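Local coordinates for protein oligopeptide ABC transporter OppAIV (Borrelia burgdorferi B31, PDB 4GL8) that probably binds oligopeptides in the periplasm and hands them to an ABC transporter for uptake, at residues G63-Y74 against L174-P184; M435-T443 against Y458-D466. All blocks are in the same frame, centred on the assembly; numbering follows the deposited sequence. Where two conformers were deposited one is given.

Contact 1. Residues G63-Y74 against L174-P184; sequences GILDGDPRTGGY and LDMLVHQTFIP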
loop_
_atom_site.group_PDB
_atom_site.type_symbol
_atom_site.label_atom_id
_atom_site.label_comp_id
_atom_site.label_asym_id
_atom_site.label_seq_id
_atom_site.Cartn_x
_atom_site.Cartn_y
_atom_site.Cartn_z
ATOM N N GLY A 63 -6.874 14.420 3.883
ATOM C CA GLY A 63 -8.038 13.783 3.325
ATOM C C GLY A 63 -9.336 14.311 3.917
ATOM O O GLY A 63 -9.329 15.097 4.856
ATOM N N ILE A 64 -10.465 13.859 3.367
ATOM C CA ILE A 64 -11.760 14.244 3.915
ATOM C C ILE A 64 -11.765 13.743 5.370
ATOM O O ILE A 64 -12.225 14.438 6.292
ATOM C CB ILE A 64 -12.936 13.704 3.064
ATOM C CG1 ILE A 64 -12.945 14.381 1.680
ATOM C CG2 ILE A 64 -14.259 13.995 3.747
ATOM C CD1 ILE A 64 -13.779 13.664 0.630
ATOM N N LEU A 65 -11.236 12.548 5.555
ATOM C CA LEU A 65 -10.897 12.050 6.839
ATOM C C LEU A 65 -9.386 11.933 6.799
ATOM O O LEU A 65 -8.801 11.850 5.728
ATOM C CB LEU A 65 -11.517 10.696 7.106
ATOM C CG LEU A 65 -13.028 10.550 7.058
ATOM C CD1 LEU A 65 -13.428 9.369 7.913
ATOM C CD2 LEU A 65 -13.751 11.783 7.539
ATOM N N ASP A 66 -8.782 11.938 7.971
ATOM C CA ASP A 66 -7.360 11.919 8.152
ATOM C C ASP A 66 -7.074 10.603 8.882
ATOM O O ASP A 66 -7.993 9.972 9.421
ATOM C CB ASP A 66 -7.016 13.131 9.038
ATOM C CG ASP A 66 -5.519 13.411 9.170
ATOM O OD1 ASP A 66 -4.737 13.109 8.244
ATOM O OD2 ASP A 66 -5.123 13.986 10.214
ATOM N N GLY A 67 -5.811 10.183 8.894
ATOM C CA GLY A 67 -5.401 8.977 9.586
ATOM C C GLY A 67 -5.290 9.276 11.057
ATOM O O GLY A 67 -4.939 10.391 11.466
ATOM N N ASP A 68 -5.609 8.270 11.857
ATOM C CA ASP A 68 -5.486 8.370 13.279
ATOM C C ASP A 68 -4.169 7.729 13.687
ATOM O O ASP A 68 -4.065 6.506 13.700
ATOM C CB ASP A 68 -6.664 7.681 13.973
ATOM C CG ASP A 68 -6.655 7.893 15.476
ATOM O OD1 ASP A 68 -7.738 7.922 16.075
ATOM O OD2 ASP A 68 -5.569 8.053 16.057
ATOM N N PRO A 69 -3.173 8.561 14.071
ATOM C CA PRO A 69 -1.842 8.023 14.316
ATOM C C PRO A 69 -1.776 7.082 15.502
ATOM O O PRO A 69 -0.858 6.293 15.598
ATOM C CB PRO A 69 -0.970 9.272 14.532
ATOM C CG PRO A 69 -1.911 10.372 14.845
ATOM C CD PRO A 69 -3.231 10.024 14.246
ATOM N N ARG A 70 -2.768 7.141 16.376
ATOM C CA ARG A 70 -2.785 6.303 17.567
ATOM C C ARG A 70 -3.316 4.900 17.273
ATOM O O ARG A 70 -2.808 3.940 17.800
ATOM C CB ARG A 70 -3.610 6.972 18.680
ATOM N N THR A 71 -4.343 4.767 16.456
ATOM C CA THR A 71 -4.969 3.449 16.254
ATOM C C THR A 71 -4.719 2.878 14.879
ATOM O O THR A 71 -4.885 1.700 14.658
ATOM C CB THR A 71 -6.482 3.525 16.409
ATOM O OG1 THR A 71 -7.020 4.367 15.376
ATOM C CG2 THR A 71 -6.848 4.098 17.772
ATOM N N GLY A 72 -4.332 3.718 13.943
ATOM C CA GLY A 72 -4.254 3.294 12.558
ATOM C C GLY A 72 -5.605 3.361 11.876
ATOM O O GLY A 72 -5.706 2.998 10.700
ATOM N N GLY A 73 -6.628 3.853 12.590
ATOM C CA GLY A 73 -7.949 4.088 11.990
ATOM C C GLY A 73 -8.018 5.464 11.302
ATOM O O GLY A 73 -7.018 5.946 10.789
ATOM N N TYR A 74 -9.199 6.090 11.338
ATOM C CA TYR A 74 -9.452 7.413 10.746
ATOM C C TYR A 74 -9.962 8.395 11.793
ATOM O O TYR A 74 -10.357 8.007 12.873
ATOM C CB TYR A 74 -10.510 7.303 9.638
ATOM C CG TYR A 74 -11.831 6.790 10.143
ATOM C CD1 TYR A 74 -12.746 7.646 10.720
ATOM C CD2 TYR A 74 -12.130 5.434 10.114
ATOM C CE1 TYR A 74 -13.948 7.179 11.216
ATOM C CE2 TYR A 74 -13.330 4.943 10.630
ATOM C CZ TYR A 74 -14.238 5.833 11.162
ATOM O OH TYR A 74 -15.441 5.383 11.670
ATOM N N LEU A 174 -15.552 4.941 5.213
ATOM C CA LEU A 174 -14.878 6.023 5.931
ATOM C C LEU A 174 -13.352 5.795 6.039
ATOM O O LEU A 174 -12.551 6.703 5.817
ATOM C CB LEU A 174 -15.502 6.252 7.324
ATOM C CG LEU A 174 -16.989 6.633 7.356
ATOM C CD1 LEU A 174 -17.603 6.572 8.753
ATOM C CD2 LEU A 174 -17.173 8.033 6.779
ATOM N N ASP A 175 -12.940 4.580 6.355
ATOM C CA ASP A 175 -11.522 4.318 6.562
ATOM C C ASP A 175 -10.758 4.434 5.224
ATOM O O ASP A 175 -9.600 4.819 5.170
ATOM C CB ASP A 175 -11.346 2.942 7.197
ATOM C CG ASP A 175 -9.960 2.729 7.677
ATOM O OD1 ASP A 175 -9.530 3.468 8.580
ATOM O OD2 ASP A 175 -9.290 1.846 7.132
ATOM N N MET A 176 -11.489 4.168 4.159
ATOM C CA MET A 176 -11.052 4.231 2.778
ATOM C C MET A 176 -10.705 5.660 2.339
ATOM O O MET A 176 -9.809 5.872 1.512
ATOM C CB MET A 176 -12.229 3.671 1.970
ATOM C CG MET A 176 -12.029 3.323 0.544
ATOM S SD MET A 176 -13.421 2.240 0.080
ATOM C CE MET A 176 -12.572 1.504 -1.299
ATOM N N LEU A 177 -11.404 6.648 2.891
ATOM C CA LEU A 177 -11.174 8.038 2.554
ATOM C C LEU A 177 -9.796 8.575 2.932
ATOM O O LEU A 177 -9.403 9.664 2.457
ATOM C CB LEU A 177 -12.261 8.936 3.134
ATOM C CG LEU A 177 -13.628 8.823 2.505
ATOM C CD1 LEU A 177 -14.659 9.609 3.337
ATOM C CD2 LEU A 177 -13.610 9.312 1.054
ATOM N N VAL A 178 -9.086 7.848 3.796
ATOM C CA VAL A 178 -7.771 8.222 4.247
ATOM C C VAL A 178 -6.736 7.843 3.190
ATOM O O VAL A 178 -5.686 8.430 3.136
ATOM C CB VAL A 178 -7.466 7.556 5.624
ATOM C CG1 VAL A 178 -6.061 7.875 6.111
ATOM C CG2 VAL A 178 -8.494 8.034 6.635
ATOM N N HIS A 179 -7.036 6.861 2.340
ATOM C CA HIS A 179 -6.162 6.453 1.272
ATOM C C HIS A 179 -5.984 7.580 0.235
ATOM O O HIS A 179 -6.920 8.296 -0.082
ATOM C CB HIS A 179 -6.740 5.222 0.611
ATOM C CG HIS A 179 -5.838 4.602 -0.410
ATOM N ND1 HIS A 179 -6.111 4.630 -1.762
ATOM C CD2 HIS A 179 -4.681 3.919 -0.277
ATOM C CE1 HIS A 179 -5.155 4.003 -2.419
ATOM N NE2 HIS A 179 -4.278 3.556 -1.539
ATOM N N GLN A 180 -4.762 7.696 -0.288
ATOM C CA GLN A 180 -4.344 8.839 -1.092
ATOM C C GLN A 180 -5.159 9.043 -2.340
ATOM O O GLN A 180 -5.385 10.153 -2.706
ATOM C CB GLN A 180 -2.849 8.776 -1.418
ATOM C CG GLN A 180 -2.430 7.757 -2.480
ATOM C CD GLN A 180 -2.184 6.353 -1.948
ATOM O OE1 GLN A 180 -2.237 6.087 -0.745
ATOM N NE2 GLN A 180 -1.895 5.453 -2.855
ATOM N N THR A 181 -5.607 7.974 -2.975
ATOM C CA THR A 181 -6.492 8.046 -4.144
ATOM C C THR A 181 -7.729 8.909 -3.885
ATOM O O THR A 181 -8.261 9.559 -4.826
ATOM C CB THR A 181 -6.976 6.622 -4.504
ATOM O OG1 THR A 181 -5.843 5.800 -4.764
ATOM C CG2 THR A 181 -7.809 6.619 -5.710
ATOM N N PHE A 182 -8.182 8.916 -2.630
ATOM C CA PHE A 182 -9.336 9.690 -2.227
ATOM C C PHE A 182 -9.012 11.085 -1.687
ATOM O O PHE A 182 -9.919 11.863 -1.383
ATOM C CB PHE A 182 -10.140 8.937 -1.173
ATOM C CG PHE A 182 -10.928 7.783 -1.700
ATOM C CD1 PHE A 182 -12.231 7.956 -2.127
ATOM C CD2 PHE A 182 -10.408 6.526 -1.685
ATOM C CE1 PHE A 182 -12.990 6.895 -2.534
ATOM C CE2 PHE A 182 -11.141 5.449 -2.125
ATOM C CZ PHE A 182 -12.444 5.625 -2.549
ATOM N N ILE A 183 -7.740 11.430 -1.597
ATOM C CA ILE A 183 -7.353 12.715 -1.016
ATOM C C ILE A 183 -7.492 13.796 -2.081
ATOM O O ILE A 183 -6.980 13.635 -3.175
ATOM C CB ILE A 183 -5.922 12.674 -0.422
ATOM C CG1 ILE A 183 -5.893 11.646 0.705
ATOM C CG2 ILE A 183 -5.524 14.048 0.092
ATOM C CD1 ILE A 183 -4.536 11.417 1.337
ATOM N N PRO A 184 -8.210 14.884 -1.769
ATOM C CA PRO A 184 -8.390 15.937 -2.766
ATOM C C PRO A 184 -7.084 16.650 -3.109
ATOM O O PRO A 184 -6.212 16.817 -2.225
ATOM C CB PRO A 184 -9.369 16.915 -2.086
ATOM C CG PRO A 184 -10.064 16.069 -1.036
ATOM C CD PRO A 184 -8.979 15.168 -0.545
HETATM O O HOH W 1 -10.240 11.732 1.406
HETATM O O HOH W 2 -6.981 1.389 8.854
#
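Leu-65, Tyr-74 and Val-178 bring a beta hairpin, strand 65-67 turning back into strand 74-84 at the margin of a five-stranded antiparallel sheet, against the end of helix 173-176 and the loop after it. The Tyr-74 ring lies under Leu-174, whose CB makes a CH-pi contact 4.2 Å from the ring centroid and 13° off its normal; CD1 of the same leucine reaches the hydroxyl. At the ring edge, in plane, Asp-175 OD1 comes within 3.6 Å of Tyr-74 CD2. Tyr-74 CG is held between the backbone N and the carbonyl carbon (chi1 61°), which turns the ring toward Leu-174. Leu-65 CD1 packs on Leu-174 CB at 3.8 Å, while Val-178 packs against the hairpin backbone, with CG1 by Gly-67 N and CG2 touching both Asp-66 O and Tyr-74 CB. Further out, Asp-175 forms a salt bridge through OD1 with Arg-519 and accepts a hydrogen bond at OD2 from Ala-432 N, so its carboxylate ties the helix end to later parts of the chain. A water joins Asp-175 OD2 to Gly-72 O. A second accepts from Ile-64 N at 2.9 Å and donates to Phe-182 O.

Contact 2. Residues M435-T443 against Y458-D466; sequences MTFLSIFQT and YDELLIKSD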
loop_
_atom_site.group_PDB
_atom_site.type_symbol
_atom_site.label_atom_id
_atom_site.label_comp_id
_atom_site.label_asym_id
_atom_site.label_seq_id
_atom_site.Cartn_x
_atom_site.Cartn_y
_atom_site.Cartn_z
ATOM N N MET A 435 -11.135 -6.995 1.968
ATOM C CA MET A 435 -11.293 -6.708 0.542
ATOM C C MET A 435 -10.105 -5.971 -0.100
ATOM O O MET A 435 -9.884 -6.124 -1.310
ATOM C CB MET A 435 -12.599 -5.961 0.248
ATOM C CG MET A 435 -12.944 -5.778 -1.234
ATOM S SD MET A 435 -13.132 -7.280 -2.263
ATOM C CE MET A 435 -14.476 -8.077 -1.445
ATOM N N THR A 436 -9.344 -5.191 0.675
ATOM C CA THR A 436 -8.228 -4.464 0.099
ATOM C C THR A 436 -7.223 -5.470 -0.466
ATOM O O THR A 436 -6.652 -5.253 -1.531
ATOM C CB THR A 436 -7.549 -3.488 1.082
ATOM O OG1 THR A 436 -6.534 -2.765 0.374
ATOM C CG2 THR A 436 -6.909 -4.213 2.214
ATOM N N PHE A 437 -7.069 -6.602 0.208
ATOM C CA PHE A 437 -6.242 -7.697 -0.324
ATOM C C PHE A 437 -6.894 -8.565 -1.393
ATOM O O PHE A 437 -6.267 -8.927 -2.389
ATOM C CB PHE A 437 -5.812 -8.568 0.828
ATOM C CG PHE A 437 -4.836 -7.900 1.717
ATOM C CD1 PHE A 437 -5.264 -7.154 2.810
ATOM C CD2 PHE A 437 -3.475 -7.958 1.423
ATOM C CE1 PHE A 437 -4.347 -6.494 3.588
ATOM C CE2 PHE A 437 -2.554 -7.320 2.236
ATOM C CZ PHE A 437 -2.985 -6.589 3.309
ATOM N N LEU A 438 -8.140 -8.952 -1.187
ATOM C CA LEU A 438 -8.768 -9.884 -2.121
ATOM C C LEU A 438 -9.060 -9.203 -3.461
ATOM O O LEU A 438 -9.052 -9.834 -4.519
ATOM C CB LEU A 438 -10.030 -10.454 -1.505
ATOM C CG LEU A 438 -9.741 -11.259 -0.246
ATOM C CD1 LEU A 438 -11.065 -11.681 0.357
ATOM C CD2 LEU A 438 -8.865 -12.462 -0.582
ATOM N N SER A 439 -9.231 -7.898 -3.413
ATOM C CA SER A 439 -9.465 -7.108 -4.598
ATOM C C SER A 439 -8.357 -7.147 -5.673
ATOM O O SER A 439 -8.654 -6.993 -6.854
ATOM C CB SER A 439 -9.646 -5.651 -4.183
ATOM O OG SER A 439 -10.276 -5.000 -5.245
ATOM N N ILE A 440 -7.087 -7.296 -5.266
ATOM C CA ILE A 440 -5.977 -7.265 -6.221
ATOM C C ILE A 440 -5.897 -8.494 -7.096
ATOM O O ILE A 440 -5.263 -8.479 -8.143
ATOM C CB ILE A 440 -4.622 -6.962 -5.557
ATOM C CG1 ILE A 440 -4.216 -8.092 -4.601
ATOM C CG2 ILE A 440 -4.742 -5.621 -4.842
ATOM C CD1 ILE A 440 -2.810 -7.989 -4.052
ATOM N N PHE A 441 -6.586 -9.544 -6.690
ATOM C CA PHE A 441 -6.730 -10.746 -7.514
ATOM C C PHE A 441 -8.010 -10.780 -8.381
ATOM O O PHE A 441 -8.201 -11.744 -9.133
ATOM C CB PHE A 441 -6.604 -11.991 -6.612
ATOM C CG PHE A 441 -5.208 -12.173 -6.045
ATOM C CD1 PHE A 441 -4.241 -12.837 -6.757
ATOM C CD2 PHE A 441 -4.877 -11.658 -4.821
ATOM C CE1 PHE A 441 -2.974 -13.004 -6.249
ATOM C CE2 PHE A 441 -3.611 -11.806 -4.310
ATOM C CZ PHE A 441 -2.650 -12.463 -5.043
ATOM N N GLN A 442 -8.865 -9.748 -8.315
ATOM C CA GLN A 442 -9.957 -9.640 -9.287
ATOM C C GLN A 442 -9.349 -9.392 -10.649
ATOM O O GLN A 442 -8.395 -8.642 -10.761
ATOM C CB GLN A 442 -10.896 -8.463 -9.033
ATOM C CG GLN A 442 -11.729 -8.521 -7.791
ATOM C CD GLN A 442 -12.505 -7.217 -7.522
ATOM O OE1 GLN A 442 -12.512 -6.699 -6.403
ATOM N NE2 GLN A 442 -13.126 -6.678 -8.551
ATOM N N THR A 443 -9.935 -9.976 -11.683
ATOM C CA THR A 443 -9.377 -9.945 -13.043
ATOM C C THR A 443 -8.855 -8.579 -13.435
ATOM O O THR A 443 -7.758 -8.450 -13.952
ATOM C CB THR A 443 -10.444 -10.415 -14.076
ATOM O OG1 THR A 443 -10.761 -11.792 -13.812
ATOM C CG2 THR A 443 -9.932 -10.264 -15.547
ATOM N N TYR A 458 -14.130 -16.646 -8.704
ATOM C CA TYR A 458 -13.563 -15.665 -7.759
ATOM C C TYR A 458 -14.147 -14.248 -7.922
ATOM O O TYR A 458 -14.649 -13.655 -6.945
ATOM C CB TYR A 458 -12.037 -15.619 -7.893
ATOM C CG TYR A 458 -11.323 -14.756 -6.877
ATOM C CD1 TYR A 458 -11.012 -13.429 -7.155
ATOM C CD2 TYR A 458 -10.913 -15.267 -5.678
ATOM C CE1 TYR A 458 -10.344 -12.630 -6.248
ATOM C CE2 TYR A 458 -10.235 -14.477 -4.754
ATOM C CZ TYR A 458 -9.951 -13.160 -5.051
ATOM O OH TYR A 458 -9.292 -12.382 -4.137
ATOM N N ASP A 459 -14.073 -13.705 -9.138
ATOM C CA ASP A 459 -14.642 -12.384 -9.431
ATOM C C ASP A 459 -16.103 -12.305 -8.940
ATOM O O ASP A 459 -16.488 -11.344 -8.270
ATOM C CB ASP A 459 -14.590 -12.090 -10.933
ATOM C CG ASP A 459 -13.162 -11.846 -11.451
ATOM O OD1 ASP A 459 -12.202 -11.648 -10.652
ATOM O OD2 ASP A 459 -12.998 -11.845 -12.685
ATOM N N GLU A 460 -16.890 -13.340 -9.247
ATOM C CA GLU A 460 -18.302 -13.370 -8.892
ATOM C C GLU A 460 -18.515 -13.493 -7.384
ATOM O O GLU A 460 -19.453 -12.934 -6.867
ATOM C CB GLU A 460 -19.051 -14.490 -9.660
ATOM C CG GLU A 460 -19.298 -14.113 -11.123
ATOM C CD GLU A 460 -19.813 -15.253 -12.005
ATOM O OE1 GLU A 460 -20.752 -15.987 -11.578
ATOM O OE2 GLU A 460 -19.285 -15.384 -13.149
ATOM N N LEU A 461 -17.647 -14.196 -6.672
ATOM C CA LEU A 461 -17.771 -14.216 -5.215
ATOM C C LEU A 461 -17.535 -12.820 -4.657
ATOM O O LEU A 461 -18.250 -12.392 -3.744
ATOM C CB LEU A 461 -16.834 -15.243 -4.579
ATOM C CG LEU A 461 -17.281 -16.708 -4.767
ATOM C CD1 LEU A 461 -16.144 -17.643 -4.429
ATOM C CD2 LEU A 461 -18.501 -17.070 -3.907
ATOM N N LEU A 462 -16.584 -12.077 -5.221
ATOM C CA LEU A 462 -16.317 -10.734 -4.697
ATOM C C LEU A 462 -17.495 -9.795 -4.926
ATOM O O LEU A 462 -17.862 -9.037 -4.021
ATOM C CB LEU A 462 -15.040 -10.125 -5.278
ATOM C CG LEU A 462 -13.727 -10.873 -5.043
ATOM C CD1 LEU A 462 -12.553 -9.944 -5.220
ATOM C CD2 LEU A 462 -13.625 -11.514 -3.666
ATOM N N ILE A 463 -18.095 -9.863 -6.120
ATOM C CA ILE A 463 -19.303 -9.078 -6.431
ATOM C C ILE A 463 -20.356 -9.407 -5.391
ATOM O O ILE A 463 -20.989 -8.521 -4.847
ATOM C CB ILE A 463 -19.898 -9.377 -7.838
ATOM C CG1 ILE A 463 -18.898 -9.082 -8.978
ATOM C CG2 ILE A 463 -21.167 -8.551 -8.116
ATOM C CD1 ILE A 463 -18.351 -7.688 -8.944
ATOM N N LYS A 464 -20.532 -10.689 -5.106
ATOM C CA LYS A 464 -21.526 -11.122 -4.102
ATOM C C LYS A 464 -21.287 -10.517 -2.722
ATOM O O LYS A 464 -22.208 -10.026 -2.052
ATOM C CB LYS A 464 -21.523 -12.647 -3.964
ATOM C CG LYS A 464 -22.623 -13.354 -4.725
ATOM C CD LYS A 464 -22.669 -14.853 -4.390
ATOM C CE LYS A 464 -23.106 -15.046 -2.962
ATOM N NZ LYS A 464 -24.105 -16.151 -2.796
ATOM N N SER A 465 -20.038 -10.573 -2.290
ATOM C CA SER A 465 -19.692 -9.952 -1.029
ATOM C C SER A 465 -20.027 -8.438 -0.983
ATOM O O SER A 465 -20.430 -7.960 0.072
ATOM C CB SER A 465 -18.241 -10.244 -0.655
ATOM O OG SER A 465 -17.340 -9.408 -1.314
ATOM N N ASP A 466 -19.913 -7.716 -2.103
ATOM C CA ASP A 466 -20.225 -6.296 -2.111
ATOM C C ASP A 466 -21.692 -6.075 -1.869
ATOM O O ASP A 466 -22.081 -5.044 -1.320
ATOM C CB ASP A 466 -19.862 -5.606 -3.435
ATOM C CG ASP A 466 -18.378 -5.508 -3.674
ATOM O OD1 ASP A 466 -17.605 -5.441 -2.689
ATOM O OD2 ASP A 466 -17.984 -5.473 -4.872
HETATM O O HOH W 3 -9.958 -13.446 -10.915
#
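Three hydrogen bonds join Tyr-458 and Asp-459, in the first turn of segment 458-466, to the other segment. Tyr-458 OH donates to Leu-438 O at 2.6 Å, tilted 18° from the carbonyl plane; this oxygen also accepts from Phe-441 N, so two donors grip it. The Asp-459 carboxylate receives Thr-443 twice: OD1 takes the backbone N at 3.0 Å, and OD2 uses its syn lone pair for OG1 at 2.5 Å. This double grip fixes the carboxylate's rotation and would probably favour its ionised form. Ser-454 OG bonds to the same threonine hydroxyl, and a water lies between Asp-459 OD1 and Phe-441 O. Among the apolar contacts, Leu-438 CB and Phe-441 CB pack about the phenol end of Tyr-458, which extends across because CG is anti to the backbone N (chi1 -174°). In Met-435 a bend at chi2 (59°) brings SD to 4.0 Å from Leu-462 CD1, and a second at chi3 folds CE toward Ser-465 and Leu-462. Helix 471-489 adds Leu-478 against Met-435, Ala-481 against Leu-462 and Ile-485 against Tyr-458. Together these contacts pack the short helix 435-438 and the turns after it on helix 456-466, backed by helix 471-489.

The two contacts follow one another along the chain, contact 1 closing before contact 2 opens. Their centres lie 22 Å apart and their nearest atoms about 7 Å apart, without touching. Contact 1 sets the edge of the antiparallel sheet, strands 65-67 and 74-84, against the end of helix 173-176, whereas contact 2 is built from helices 435-438 and 456-466 beside helix 471-489. The stretch leading into contact 2 connects them: Ala-432 N bonds to Asp-175 of contact 1, Asp-430 touches His-179 and bonds to Thr-436, and Asp-433 receives Met-435 N. Because His-179 and Gln-180 also pack on the bound peptide, contact 1 adjoins the ligand site, and this stretch links its surroundings to the helices of contact 2.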